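GEO10716p1 (Drosophila melanogaster, PDB 7BTG) is an arginine phosphatase of the low molecular weight protein tyrosine phosphatase family, and probably removes phosphate from phosphorylated arginine side chains of proteins. Local coordinates at residues S113-K118 / L143-R148; Y81-D86 / K107-G112; N10-P15 / E48-G53. The protein carries 1 engineered substitution. All blocks are in the same frame, centred on the assembly; numbering follows the deposited sequence.

Contact 1: residues S113-K118 / L143-R148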
loop_
_atom_site.group_PDB
_atom_site.type_symbol
_atom_site.label_atom_id
_atom_site.label_comp_id
_atom_site.label_asym_id
_atom_site.label_seq_id
_atom_site.Cartn_x
_atom_site.Cartn_y
_atom_site.Cartn_z
ATOM N N SER A 113 11.257 0.414 -0.166
ATOM C CA SER A 113 12.539 0.584 0.512
ATOM C C SER A 113 12.813 -0.543 1.498
ATOM O O SER A 113 13.950 -0.679 1.959
ATOM C CB SER A 113 12.607 1.948 1.225
ATOM O OG SER A 113 11.871 1.965 2.437
ATOM N N TYR A 114 11.803 -1.348 1.840
ATOM C CA TYR A 114 12.046 -2.510 2.686
ATOM C C TYR A 114 12.564 -3.704 1.908
ATOM O O TYR A 114 13.012 -4.671 2.529
ATOM C CB TYR A 114 10.780 -2.902 3.442
ATOM C CG TYR A 114 10.484 -1.944 4.546
ATOM C CD1 TYR A 114 11.018 -2.124 5.806
ATOM C CD2 TYR A 114 9.711 -0.815 4.315
ATOM C CE1 TYR A 114 10.772 -1.221 6.822
ATOM C CE2 TYR A 114 9.462 0.093 5.313
ATOM C CZ TYR A 114 9.992 -0.110 6.567
ATOM O OH TYR A 114 9.731 0.799 7.562
ATOM N N ILE A 115 12.519 -3.668 0.577
ATOM C CA ILE A 115 13.024 -4.802 -0.188
ATOM C C ILE A 115 14.509 -5.006 0.081
ATOM O O ILE A 115 14.981 -6.142 0.215
ATOM C CB ILE A 115 12.741 -4.616 -1.691
ATOM C CG1 ILE A 115 11.249 -4.781 -1.964
ATOM C CG2 ILE A 115 13.527 -5.641 -2.505
ATOM C CD1 ILE A 115 10.913 -4.886 -3.435
ATOM N N GLY A 116 15.264 -3.912 0.181
ATOM C CA GLY A 116 16.685 -3.983 0.438
ATOM C C GLY A 116 17.551 -3.988 -0.796
ATOM O O GLY A 116 18.771 -4.146 -0.675
ATOM N N ARG A 117 16.963 -3.856 -1.981
ATOM C CA ARG A 117 17.707 -3.717 -3.228
ATOM C C ARG A 117 17.207 -2.452 -3.898
ATOM O O ARG A 117 16.090 -2.434 -4.425
ATOM C CB ARG A 117 17.505 -4.925 -4.142
ATOM C CG ARG A 117 17.759 -6.245 -3.459
ATOM C CD ARG A 117 17.637 -7.408 -4.420
ATOM N NE ARG A 117 16.263 -7.633 -4.874
ATOM C CZ ARG A 117 15.308 -8.224 -4.154
ATOM N NH1 ARG A 117 15.544 -8.650 -2.915
ATOM N NH2 ARG A 117 14.097 -8.379 -4.670
ATOM N N LYS A 118 18.026 -1.400 -3.875
ATOM C CA LYS A 118 17.600 -0.116 -4.421
ATOM C C LYS A 118 17.139 -0.234 -5.864
ATOM O O LYS A 118 16.238 0.498 -6.287
ATOM C CB LYS A 118 18.725 0.915 -4.307
ATOM C CG LYS A 118 18.721 1.683 -2.991
ATOM N N LEU A 143 4.760 -8.240 -1.761
ATOM C CA LEU A 143 4.855 -9.339 -0.806
ATOM C C LEU A 143 6.183 -9.300 -0.049
ATOM O O LEU A 143 6.199 -9.324 1.184
ATOM C CB LEU A 143 4.685 -10.669 -1.535
ATOM C CG LEU A 143 4.759 -11.927 -0.678
ATOM C CD1 LEU A 143 3.809 -11.802 0.502
ATOM C CD2 LEU A 143 4.401 -13.108 -1.543
ATOM N N GLU A 144 7.311 -9.211 -0.766
ATOM C CA GLU A 144 8.584 -9.158 -0.057
ATOM C C GLU A 144 8.649 -7.931 0.833
ATOM O O GLU A 144 9.083 -8.024 1.993
ATOM C CB GLU A 144 9.771 -9.168 -1.020
ATOM C CG GLU A 144 11.120 -9.188 -0.276
ATOM C CD GLU A 144 12.330 -9.245 -1.208
ATOM O OE1 GLU A 144 12.138 -9.461 -2.427
ATOM O OE2 GLU A 144 13.476 -9.079 -0.715
ATOM N N SER A 145 8.191 -6.778 0.310
ATOM C CA SER A 145 8.217 -5.532 1.070
ATOM C C SER A 145 7.470 -5.676 2.383
ATOM O O SER A 145 7.980 -5.293 3.440
ATOM C CB SER A 145 7.606 -4.382 0.252
ATOM O OG SER A 145 8.283 -4.163 -0.967
ATOM N N CYS A 146 6.241 -6.199 2.337
ATOM C CA CYS A 146 5.494 -6.400 3.575
ATOM C C CYS A 146 6.203 -7.392 4.498
ATOM O O CYS A 146 6.176 -7.246 5.726
ATOM C CB CYS A 146 4.077 -6.902 3.275
ATOM S SG CYS A 146 2.949 -5.721 2.508
ATOM N N GLU A 147 6.803 -8.436 3.928
ATOM C CA GLU A 147 7.477 -9.428 4.763
ATOM C C GLU A 147 8.639 -8.811 5.525
ATOM O O GLU A 147 8.737 -8.955 6.748
ATOM C CB GLU A 147 7.961 -10.584 3.906
ATOM C CG GLU A 147 6.840 -11.267 3.206
ATOM C CD GLU A 147 7.048 -12.729 3.094
ATOM O OE1 GLU A 147 7.290 -13.369 4.136
ATOM O OE2 GLU A 147 6.994 -13.228 1.952
ATOM N N ARG A 148 9.528 -8.108 4.824
ATOM C CA ARG A 148 10.655 -7.509 5.532
ATOM C C ARG A 148 10.196 -6.420 6.486
ATOM O O ARG A 148 10.794 -6.245 7.550
ATOM C CB ARG A 148 11.687 -6.989 4.534
ATOM C CG ARG A 148 12.215 -8.114 3.679
ATOM C CD ARG A 148 13.540 -7.835 3.063
ATOM N NE ARG A 148 13.942 -8.965 2.233
ATOM C CZ ARG A 148 14.588 -10.039 2.685
ATOM N NH1 ARG A 148 14.917 -10.130 3.961
ATOM N NH2 ARG A 148 14.905 -11.022 1.857
#
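Arg117 meets Glu144 end-on, the two side chains crossing at about a right angle, with one terminal guanidinium nitrogen for each carboxylate oxygen. NH1 of Arg117 sits on the syn lone pair of Glu144 OE2 at 3.0 Å. The second bond, from Arg117 NH2 to Glu144 OE1, is longer at 3.2 Å: OE1 lies in the guanidinium plane, but NH2 approaches from out of the carboxylate plane, in keeping with the 33° between the two flat groups. Glu144 reaches its partner by placing CG anti to the backbone N (chi1 -177°), with the chain extended beyond. The anti lone pair of OE2 is taken by Arg148, one helical turn further on: its NE lies 3.0 Å from Glu144 OE2 and the bond is almost straight (171°). Such a salt-bridge network here ties the loop after strand 107-110 to helix 133-154, the last helix of this alpha/beta phosphatase fold. The shared carboxylate would partly offset the repulsion between the two arginines, Arg117 NH1 and Arg148 NH2 standing 5.4 Å apart. Beneath the bridge, CG2 of Ile115 lies against one guanidinium face of Arg117, near its rim, while Ile115 CG1 packs 3.2 Å from Ser145 OG, a hydroxyl bonded to Gln141 O within the helix. Further along, the CD methylene of Arg148 rests 3.3 Å from Tyr114 O, and the Tyr114 ring meets Phe149 edge-to-face.

Contact 2: residues Y81-D86 / K107-G112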
loop_
_atom_site.group_PDB
_atom_site.type_symbol
_atom_site.label_atom_id
_atom_site.label_comp_id
_atom_site.label_asym_id
_atom_site.label_seq_id
_atom_site.Cartn_x
_atom_site.Cartn_y
_atom_site.Cartn_z
ATOM N N TYR A 81 1.914 4.090 9.808
ATOM C CA TYR A 81 2.686 4.032 8.579
ATOM C C TYR A 81 1.756 4.359 7.425
ATOM O O TYR A 81 0.613 3.899 7.405
ATOM C CB TYR A 81 3.328 2.650 8.386
ATOM C CG TYR A 81 4.508 2.452 9.294
ATOM C CD1 TYR A 81 5.782 2.739 8.852
ATOM C CD2 TYR A 81 4.341 2.020 10.618
ATOM C CE1 TYR A 81 6.879 2.591 9.683
ATOM C CE2 TYR A 81 5.439 1.852 11.463
ATOM C CZ TYR A 81 6.710 2.146 10.983
ATOM O OH TYR A 81 7.832 2.010 11.778
ATOM N N ILE A 82 2.234 5.183 6.501
ATOM C CA ILE A 82 1.594 5.405 5.209
ATOM C C ILE A 82 2.641 5.094 4.152
ATOM O O ILE A 82 3.700 5.731 4.116
ATOM C CB ILE A 82 1.065 6.838 5.059
ATOM C CG1 ILE A 82 0.019 7.140 6.128
ATOM C CG2 ILE A 82 0.481 7.021 3.703
ATOM C CD1 ILE A 82 -0.479 8.568 6.090
ATOM N N PHE A 83 2.374 4.088 3.338
ATOM C CA PHE A 83 3.333 3.565 2.376
ATOM C C PHE A 83 2.978 4.049 0.979
ATOM O O PHE A 83 1.859 3.823 0.509
ATOM C CB PHE A 83 3.367 2.040 2.416
ATOM C CG PHE A 83 3.993 1.492 3.673
ATOM C CD1 PHE A 83 5.310 1.800 3.989
ATOM C CD2 PHE A 83 3.272 0.687 4.533
ATOM C CE1 PHE A 83 5.890 1.323 5.138
ATOM C CE2 PHE A 83 3.849 0.203 5.681
ATOM C CZ PHE A 83 5.167 0.512 5.977
ATOM N N ALA A 84 3.929 4.717 0.336
ATOM C CA ALA A 84 3.861 5.042 -1.079
ATOM C C ALA A 84 4.423 3.904 -1.926
ATOM O O ALA A 84 5.308 3.160 -1.496
ATOM C CB ALA A 84 4.657 6.325 -1.353
ATOM N N MET A 85 3.905 3.768 -3.144
ATOM C CA MET A 85 4.491 2.825 -4.093
ATOM C C MET A 85 5.608 3.455 -4.910
ATOM O O MET A 85 6.560 2.756 -5.293
ATOM C CB MET A 85 3.412 2.288 -5.041
ATOM C CG MET A 85 2.228 1.725 -4.320
ATOM S SD MET A 85 2.670 0.183 -3.414
ATOM C CE MET A 85 1.476 0.292 -2.086
ATOM N N ASP A 86 5.502 4.769 -5.124
ATOM C CA ASP A 86 6.233 5.608 -6.068
ATOM C C ASP A 86 6.915 6.748 -5.336
ATOM O O ASP A 86 6.428 7.229 -4.308
ATOM C CB ASP A 86 5.286 6.303 -7.084
ATOM C CG ASP A 86 4.961 5.449 -8.216
ATOM O OD1 ASP A 86 5.877 4.693 -8.602
ATOM O OD2 ASP A 86 3.814 5.515 -8.704
ATOM N N LYS A 107 4.564 7.889 10.029
ATOM C CA LYS A 107 5.738 7.715 9.193
ATOM C C LYS A 107 5.285 7.476 7.754
ATOM O O LYS A 107 4.432 6.619 7.499
ATOM C CB LYS A 107 6.585 6.557 9.713
ATOM C CG LYS A 107 6.804 6.641 11.225
ATOM C CD LYS A 107 7.996 5.834 11.688
ATOM C CE LYS A 107 8.614 6.447 12.941
ATOM N NZ LYS A 107 9.633 7.481 12.590
ATOM N N ILE A 108 5.840 8.251 6.827
ATOM C CA ILE A 108 5.509 8.165 5.412
ATOM C C ILE A 108 6.734 7.638 4.675
ATOM O O ILE A 108 7.794 8.273 4.688
ATOM C CB ILE A 108 5.078 9.528 4.848
ATOM C CG1 ILE A 108 3.829 10.048 5.577
ATOM C CG2 ILE A 108 4.851 9.405 3.350
ATOM C CD1 ILE A 108 3.604 11.561 5.436
ATOM N N GLN A 109 6.601 6.483 4.022
ATOM C CA GLN A 109 7.779 5.816 3.493
ATOM C C GLN A 109 7.455 5.125 2.178
ATOM O O GLN A 109 6.320 4.707 1.928
ATOM C CB GLN A 109 8.351 4.783 4.503
ATOM C CG GLN A 109 8.681 5.368 5.890
ATOM C CD GLN A 109 9.012 4.308 6.952
ATOM O OE1 GLN A 109 8.768 3.117 6.773
ATOM N NE2 GLN A 109 9.580 4.754 8.056
ATOM N N LEU A 110 8.476 5.027 1.336
ATOM C CA LEU A 110 8.423 4.183 0.153
ATOM C C LEU A 110 8.343 2.733 0.606
ATOM O O LEU A 110 9.238 2.254 1.308
ATOM C CB LEU A 110 9.674 4.440 -0.676
ATOM C CG LEU A 110 9.761 4.049 -2.132
ATOM C CD1 LEU A 110 8.745 4.829 -2.947
ATOM C CD2 LEU A 110 11.163 4.345 -2.603
ATOM N N LEU A 111 7.258 2.038 0.248
ATOM C CA LEU A 111 7.091 0.662 0.716
ATOM C C LEU A 111 8.242 -0.218 0.260
ATOM O O LEU A 111 8.742 -1.057 1.023
ATOM C CB LEU A 111 5.765 0.080 0.215
ATOM C CG LEU A 111 5.637 -1.445 0.337
ATOM C CD1 LEU A 111 5.545 -1.838 1.793
ATOM C CD2 LEU A 111 4.420 -1.961 -0.421
ATOM N N GLY A 112 8.675 -0.040 -0.984
ATOM C CA GLY A 112 9.715 -0.851 -1.575
ATOM C C GLY A 112 11.086 -0.615 -0.995
ATOM O O GLY A 112 11.994 -1.393 -1.288
HETATM O O HOH W 1 8.014 1.091 -3.292
#
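Lys107 O receives two hydrogens from the neighbouring strand: the N-H of Ile82, with Ile82 N at 2.8 Å from Lys107 O, and a weaker CA-H contact from Tyr81. From there the parallel ladder alternates regularly: Gln109 N bonds to Ile82 O, Ala84 N to Gln109 O, and Leu111 N to Ala84 O. Just past the strand ends, a water bridges Met85 O and Gly112 N.

On the face of Tyr81 and Phe83 the side chains meet closely. The amide of Gln109 stands at the edge of the Tyr81 ring, their planes 70° apart, with Gln109 OE1 3.5 Å from Tyr81 CE1; that oxygen is also hydrogen-bonded to Tyr114 OH. Leu111 crosses Phe83 at about a right angle and sets CD1 over one ring face, offset toward the rim, in a CH-pi contact 4.3 Å from the Phe83 centroid. Its CG, anti to the backbone N (chi1 165°), starts that branch.

The two strands are joined through helix 87-99 in a beta-alpha-beta crossover. That helix packs on the face of Ile82 and Ile108, Phe149 of helix 133-154 meets the Tyr81 and Phe83 rings on the other, and strand 81-84 lies between strand 2-7 and the outermost strand 107-110.

Contact 3: residues N10-P15 / E48-G53. With PO4 (phosphate ion), chain B.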
loop_
_atom_site.group_PDB
_atom_site.type_symbol
_atom_site.label_atom_id
_atom_site.label_comp_id
_atom_site.label_asym_id
_atom_site.label_seq_id
_atom_site.Cartn_x
_atom_site.Cartn_y
_atom_site.Cartn_z
ATOM N N ASN A 10 -5.472 3.997 -6.257
ATOM C CA ASN A 10 -6.134 3.176 -5.235
ATOM C C ASN A 10 -7.008 2.105 -5.877
ATOM O O ASN A 10 -8.132 1.834 -5.454
ATOM C CB ASN A 10 -6.947 4.022 -4.259
ATOM C CG ASN A 10 -7.415 3.219 -3.064
ATOM O OD1 ASN A 10 -8.451 3.512 -2.457
ATOM N ND2 ASN A 10 -6.661 2.170 -2.734
ATOM N N THR A 11 -6.461 1.475 -6.906
ATOM C CA THR A 11 -7.187 0.477 -7.673
ATOM C C THR A 11 -6.324 -0.707 -8.072
ATOM O O THR A 11 -6.881 -1.750 -8.414
ATOM C CB THR A 11 -7.796 1.126 -8.938
ATOM O OG1 THR A 11 -8.499 0.156 -9.719
ATOM C CG2 THR A 11 -6.715 1.784 -9.797
ATOM N N CYS A 12 -4.990 -0.606 -8.012
ATOM C CA CYS A 12 -4.122 -1.736 -8.333
ATOM C C CYS A 12 -3.185 -2.044 -7.170
ATOM O O CYS A 12 -3.441 -2.965 -6.395
ATOM C CB CYS A 12 -3.307 -1.455 -9.599
ATOM S SG CYS A 12 -4.264 -1.255 -11.122
ATOM N N ARG A 13 -2.128 -1.241 -7.014
ATOM C CA ARG A 13 -1.063 -1.560 -6.066
ATOM C C ARG A 13 -1.542 -1.487 -4.619
ATOM O O ARG A 13 -1.282 -2.402 -3.831
ATOM C CB ARG A 13 0.135 -0.630 -6.291
ATOM C CG ARG A 13 0.824 -0.849 -7.611
ATOM C CD ARG A 13 1.751 0.302 -7.930
ATOM N NE ARG A 13 0.970 1.519 -8.150
ATOM C CZ ARG A 13 1.491 2.724 -8.381
ATOM N NH1 ARG A 13 2.818 2.881 -8.428
ATOM N NH2 ARG A 13 0.681 3.771 -8.561
ATOM N N SER A 14 -2.217 -0.402 -4.239
ATOM C CA SER A 14 -2.561 -0.249 -2.835
ATOM C C SER A 14 -3.604 -1.267 -2.361
ATOM O O SER A 14 -3.469 -1.786 -1.240
ATOM C CB SER A 14 -3.005 1.189 -2.513
ATOM O OG SER A 14 -3.858 1.791 -3.481
ATOM N N PRO A 15 -4.644 -1.599 -3.138
ATOM C CA PRO A 15 -5.570 -2.635 -2.647
ATOM C C PRO A 15 -4.911 -3.995 -2.552
ATOM O O PRO A 15 -5.244 -4.778 -1.655
ATOM C CB PRO A 15 -6.707 -2.630 -3.680
ATOM C CG PRO A 15 -6.589 -1.324 -4.400
ATOM C CD PRO A 15 -5.122 -1.002 -4.404
ATOM N N GLU A 48 -14.381 -0.711 -7.311
ATOM C CA GLU A 48 -13.656 -1.837 -6.737
ATOM C C GLU A 48 -12.317 -2.015 -7.435
ATOM O O GLU A 48 -12.126 -1.531 -8.556
ATOM C CB GLU A 48 -14.491 -3.119 -6.866
ATOM C CG GLU A 48 -15.640 -3.221 -5.866
ATOM C CD GLU A 48 -16.032 -4.656 -5.557
ATOM O OE1 GLU A 48 -16.280 -5.427 -6.509
ATOM O OE2 GLU A 48 -16.105 -5.009 -4.358
ATOM N N PRO A 49 -11.364 -2.727 -6.813
ATOM C CA PRO A 49 -10.034 -2.852 -7.423
ATOM C C PRO A 49 -10.132 -3.435 -8.817
ATOM O O PRO A 49 -11.050 -4.193 -9.132
ATOM C CB PRO A 49 -9.292 -3.798 -6.474
ATOM C CG PRO A 49 -9.983 -3.598 -5.155
ATOM C CD PRO A 49 -11.426 -3.440 -5.524
ATOM N N GLN A 50 -9.184 -3.042 -9.662
ATOM C CA GLN A 50 -9.248 -3.422 -11.059
ATOM C C GLN A 50 -9.262 -4.937 -11.184
ATOM O O GLN A 50 -8.510 -5.640 -10.502
ATOM C CB GLN A 50 -8.070 -2.838 -11.821
ATOM C CG GLN A 50 -8.326 -2.780 -13.285
ATOM C CD GLN A 50 -7.086 -2.462 -14.081
ATOM O OE1 GLN A 50 -7.110 -1.612 -14.981
ATOM N NE2 GLN A 50 -5.989 -3.156 -13.768
ATOM N N ALA A 51 -10.106 -5.434 -12.091
ATOM C CA ALA A 51 -10.519 -6.833 -12.052
ATOM C C ALA A 51 -9.334 -7.788 -12.154
ATOM O O ALA A 51 -9.304 -8.819 -11.473
ATOM C CB ALA A 51 -11.532 -7.101 -13.161
ATOM N N ARG A 52 -8.338 -7.462 -12.973
ATOM C CA ARG A 52 -7.235 -8.403 -13.130
ATOM C C ARG A 52 -6.360 -8.508 -11.886
ATOM O O ARG A 52 -5.535 -9.422 -11.812
ATOM C CB ARG A 52 -6.399 -8.023 -14.348
ATOM C CG ARG A 52 -5.809 -6.664 -14.276
ATOM C CD ARG A 52 -5.739 -6.011 -15.651
ATOM N NE ARG A 52 -4.490 -6.230 -16.377
ATOM C CZ ARG A 52 -3.861 -5.258 -17.038
ATOM N NH1 ARG A 52 -4.358 -4.032 -17.015
ATOM N NH2 ARG A 52 -2.735 -5.489 -17.698
ATOM N N GLY A 53 -6.531 -7.617 -10.911
ATOM C CA GLY A 53 -5.786 -7.689 -9.670
ATOM C C GLY A 53 -6.533 -8.522 -8.654
ATOM O O GLY A 53 -5.931 -9.259 -7.864
HETATM P P PO4 B . -2.713 2.112 -8.753
HETATM O O1 PO4 B . -3.899 2.002 -7.813
HETATM O O2 PO4 B . -3.167 1.838 -10.162
HETATM O O3 PO4 B . -1.630 1.102 -8.460
HETATM O O4 PO4 B . -2.063 3.490 -8.629
HETATM O O HOH W 2 -6.385 -4.556 -8.647
HETATM O O HOH W 3 -10.840 1.546 -8.119
#
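Thr11 O and Gln50 join the two loops: Gln50 N donates to Thr11 O at 2.9 Å, and a water gives one hydrogen each to that oxygen and Gln50 O. Beside this bond Pro15 and Pro49 slide past each other, CB of Pro15 3.7 Å from CG of Pro49. Gln50 NE2 ends near Cys12 SG.

The loop at the start of segment 10-15 curls round a phosphate, which Arg13 follows from CB to NE and NH2. Its CB and CG both pass close to phosphate O3, CG of Arg13 at 3.2 Å, and CD stays beside the same O3 at 3.5 Å. The chain bends at chi3 (-66°), bringing Arg13 NE back within 2.7 Å of phosphate O3. Beyond CZ the tip divides: Arg13 NH2 bonds phosphate O4 at 2.8 Å, almost straight, whereas NH1 turns to Asp86 OD2 and Ile123 O, which hold the guanidinium with its edge toward phosphorus. Backbone N-H groups add to the grip, Thr11 N and Cys12 N on O1 and Arg13 N on O3, with Gly9 N a further donor. An alanine in place of Arg13 lacks the whole guanidinium, and would probably leave the phosphate less firmly held and the charge of Asp86 without its mate.

This is the family's phosphate-binding P-loop; Ser7, also bonded to the phosphate, stands where the signature has its nucleophilic cysteine and is probably the engineered substitution. So many N-H donors converging on one anion are consistent with a site built to hold a substrate's phosphoryl group; the bound phosphate, probably from the crystallisation liquor, may mimic it.

In the fold
Along the chain the three contacts follow in series: contact 3 closes before contact 2 opens, and contact 2 before contact 1. Contacts 1 and 2 have centres about 11 Å apart and touch, Tyr114 meeting Gln109 and Phe83, and Ser145 packing on Leu111; strand 107-110 also runs on into the loop of contact 1. Contacts 2 and 3 are about 17 Å apart between centres, yet Asp86, just past the end of strand 81-84, reaches Arg13 at the start of helix 13-27. Contact 1 stays about 8 Å from contact 3 at the nearest atoms. Contact 2 thus touches both of the others and links the C-terminal helix, by way of the sheet, to the phosphate site.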